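Diphosphomevalonate decarboxylase, putative (Trypanosoma brucei, PDB 2HKE) probably catalyses the ATP-dependent decarboxylation of (R)-5-diphosphomevalonate to isopentenyl diphosphate, the isoprenoid precursor made by the mevalonate pathway. Local coordinates at residues M313-H317 against Y345-I349. The protein carries 1 engineered substitution. Coordinates in Å, arbitrary orientation, origin at the centre of the assembly. Numbering follows the deposited sequence.
Sequences MLMEH and YKKLI
H317 of segment 313-317, which lies on helix 307-317, reaches with its imidazole into the bend of the irregular segment 345-349. Its backbone N bonds to L314 O (3.0 Å). At chi1 -62° (m) and chi2 83° both ring nitrogens are used: H317 ND1 donates to M313 O (2.9 Å), so NE2 is left as an acceptor for L348 N (2.9 Å, 170°). Histidine suits the place because one flat ring can donate to one backbone and accept from another. Y345 O lies at the ring edge, 3.3 Å from H317 CE1. K347, at phi/psi 51/56, is in the left-handed region, and the chain bends there, with L348 N directed at the ring. This pins the loop between helix 330-338 and strand 358-363 to a helix of the C-terminal GHMP-type domain. CA atoms lie 6.0 Å apart for M313 and Y345 and 6.2 Å for E316 and K346. E316, long and charged, suits the solvent side: its OE1 lies 3.8 Å from K346 CG, and water 2 joins OE1 (2.7 Å) to K347 NZ (3.1 Å, weak), while water 1 joins E316 O (3.2 Å) to K347 NZ (2.9 Å). M313, flexible and apolar, packs its CG 3.8 Å from L348 CD1 and 4.1 Å from Y345 CB, and touches L275 and Y279 of helix 267-283.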
ATOM      1  N   MET A 313      -2.980   0.724  24.791  1.00 20.12           N
ATOM      2  CA  MET A 313      -1.596   1.143  25.095  1.00 20.39           C
ATOM      3  C   MET A 313      -1.247   2.344  24.267  1.00 20.52           C
ATOM      4  O   MET A 313      -0.738   3.344  24.787  1.00 20.04           O
ATOM      5  CB  MET A 313      -0.640  -0.027  24.844  1.00 20.01           C
ATOM      6  CG  MET A 313       0.808   0.276  25.080  1.00 21.56           C
ATOM      7  SD  MET A 313       1.630   1.005  23.638  1.00 21.37           S
ATOM      8  CE  MET A 313       1.490  -0.261  22.321  1.00 20.87           C
ATOM      9  N   LEU A 314      -1.527   2.302  22.955  1.00 19.04           N
ATOM     10  CA  LEU A 314      -1.295   3.496  22.110  1.00 20.08           C
ATOM     11  C   LEU A 314      -1.973   4.770  22.622  1.00 20.21           C
ATOM     12  O   LEU A 314      -1.387   5.841  22.549  1.00 20.78           O
ATOM     13  CB  LEU A 314      -1.729   3.260  20.654  1.00 19.11           C
ATOM     14  CG  LEU A 314      -0.964   2.166  19.887  1.00 20.46           C
ATOM     15  CD1 LEU A 314      -1.487   2.013  18.443  1.00 20.58           C
ATOM     16  CD2 LEU A 314       0.569   2.412  19.927  1.00 20.34           C
ATOM     17  N   MET A 315      -3.225   4.659  23.080  1.00 21.70           N
ATOM     18  CA  MET A 315      -4.021   5.828  23.527  1.00 21.29           C
ATOM     19  C   MET A 315      -3.503   6.477  24.790  1.00 22.22           C
ATOM     20  O   MET A 315      -3.815   7.633  25.059  1.00 21.54           O
ATOM     21  CB  MET A 315      -5.453   5.427  23.731  1.00 21.13           C
ATOM     22  CG  MET A 315      -6.182   5.050  22.429  1.00 21.76           C
ATOM     23  SD  MET A 315      -6.202   6.294  21.159  1.00 23.72           S
ATOM     24  CE  MET A 315      -4.760   5.950  20.135  1.00 20.97           C
ATOM     25  N   GLU A 316      -2.763   5.726  25.577  1.00 21.62           N
ATOM     26  CA  GLU A 316      -2.110   6.290  26.731  1.00 23.37           C
ATOM     27  C   GLU A 316      -1.008   7.263  26.330  1.00 23.62           C
ATOM     28  O   GLU A 316      -0.690   8.161  27.061  1.00 25.97           O
ATOM     29  CB  GLU A 316      -1.591   5.168  27.582  1.00 24.70           C
ATOM     30  CG  GLU A 316      -2.720   4.455  28.188  1.00 27.75           C
ATOM     31  CD  GLU A 316      -3.389   5.219  29.337  1.00 35.78           C
ATOM     32  OE1 GLU A 316      -2.711   6.041  30.008  1.00 35.38           O
ATOM     33  OE2 GLU A 316      -4.585   4.947  29.559  1.00 37.54           O
ATOM     34  N   HIS A 317      -0.423   7.053  25.159  1.00 21.98           N
ATOM     35  CA  HIS A 317       0.731   7.827  24.715  1.00 21.62           C
ATOM     36  C   HIS A 317       0.351   8.797  23.627  1.00 20.98           C
ATOM     37  O   HIS A 317       0.961   9.877  23.478  1.00 21.58           O
ATOM     38  CB  HIS A 317       1.809   6.849  24.204  1.00 21.09           C
ATOM     39  CG  HIS A 317       2.301   5.904  25.254  1.00 19.74           C
ATOM     40  ND1 HIS A 317       1.647   4.747  25.587  1.00 20.10           N
ATOM     41  CD2 HIS A 317       3.380   5.959  26.053  1.00 21.73           C
ATOM     42  CE1 HIS A 317       2.301   4.124  26.545  1.00 22.93           C
ATOM     43  NE2 HIS A 317       3.352   4.853  26.856  1.00 22.63           N
ATOM     44  N   TYR A 345       1.761  -0.804  31.163  1.00 25.78           N
ATOM     45  CA  TYR A 345       1.831  -0.380  29.755  1.00 26.48           C
ATOM     46  C   TYR A 345       1.600   1.104  29.603  1.00 26.57           C
ATOM     47  O   TYR A 345       1.355   1.590  28.486  1.00 26.70           O
ATOM     48  CB  TYR A 345       0.841  -1.195  28.896  1.00 26.20           C
ATOM     49  CG  TYR A 345       1.050  -2.653  29.009  1.00 25.37           C
ATOM     50  CD1 TYR A 345       2.281  -3.228  28.703  1.00 24.41           C
ATOM     51  CD2 TYR A 345       0.025  -3.502  29.356  1.00 25.87           C
ATOM     52  CE1 TYR A 345       2.489  -4.577  28.791  1.00 25.63           C
ATOM     53  CE2 TYR A 345       0.241  -4.867  29.450  1.00 25.44           C
ATOM     54  CZ  TYR A 345       1.481  -5.392  29.175  1.00 26.35           C
ATOM     55  OH  TYR A 345       1.681  -6.754  29.286  1.00 29.95           O
ATOM     56  N   LYS A 346       1.628   1.838  30.710  1.00 27.15           N
ATOM     57  CA  LYS A 346       1.511   3.264  30.675  1.00 28.93           C
ATOM     58  C   LYS A 346       2.948   3.758  30.850  1.00 29.60           C
ATOM     59  O   LYS A 346       3.801   3.080  31.455  1.00 32.43           O
ATOM     60  CB  LYS A 346       0.589   3.780  31.789  1.00 29.41           C
ATOM     61  CG  LYS A 346      -0.822   3.263  31.722  1.00 30.95           C
ATOM     62  CD  LYS A 346      -1.608   3.612  32.988  1.00 30.90           C
ATOM     63  CE  LYS A 346      -2.981   2.918  32.985  1.00 33.02           C
ATOM     64  NZ  LYS A 346      -3.836   3.452  34.067  1.00 32.81           N
ATOM     65  N   LYS A 347       3.213   4.924  30.302  1.00 30.00           N
ATOM     66  CA  LYS A 347       4.511   5.558  30.372  1.00 29.46           C
ATOM     67  C   LYS A 347       5.626   4.604  29.932  1.00 28.23           C
ATOM     68  O   LYS A 347       6.598   4.370  30.663  1.00 29.15           O
ATOM     69  CB  LYS A 347       4.740   6.140  31.794  1.00 32.16           C
ATOM     70  CG  LYS A 347       3.779   7.294  32.137  1.00 35.85           C
ATOM     71  CD  LYS A 347       4.160   8.621  31.397  1.00 40.77           C
ATOM     72  CE  LYS A 347       3.075   9.766  31.562  1.00 41.80           C
ATOM     73  NZ  LYS A 347       1.635   9.374  31.258  1.00 45.93           N
ATOM     74  N   LEU A 348       5.498   4.075  28.723  1.00 23.70           N
ATOM     75  CA  LEU A 348       6.509   3.165  28.197  1.00 24.62           C
ATOM     76  C   LEU A 348       7.645   3.929  27.526  1.00 24.06           C
ATOM     77  O   LEU A 348       8.700   3.388  27.320  1.00 24.82           O
ATOM     78  CB  LEU A 348       5.881   2.181  27.208  1.00 23.94           C
ATOM     79  CG  LEU A 348       4.852   1.205  27.784  1.00 26.19           C
ATOM     80  CD1 LEU A 348       4.214   0.383  26.675  1.00 31.05           C
ATOM     81  CD2 LEU A 348       5.491   0.303  28.827  1.00 29.44           C
ATOM     82  N   ILE A 349       7.322   5.125  27.039  1.00 25.15           N
ATOM     83  CA  ILE A 349       8.275   6.049  26.426  1.00 24.61           C
ATOM     84  C   ILE A 349       8.056   7.433  26.994  1.00 24.97           C
ATOM     85  O   ILE A 349       7.022   7.706  27.584  1.00 24.83           O
ATOM     86  CB  ILE A 349       8.161   6.124  24.875  1.00 24.75           C
ATOM     87  CG1 ILE A 349       6.802   6.662  24.425  1.00 26.08           C
ATOM     88  CG2 ILE A 349       8.487   4.739  24.272  1.00 25.33           C
ATOM     89  CD1 ILE A 349       6.735   7.050  22.931  1.00 24.25           C
TER
HETATM   90  O   HOH W   1       1.791   7.625  28.952  1.00 44.34           O
HETATM   91  O   HOH W   2      -0.345   7.076  30.812  1.00 50.14           O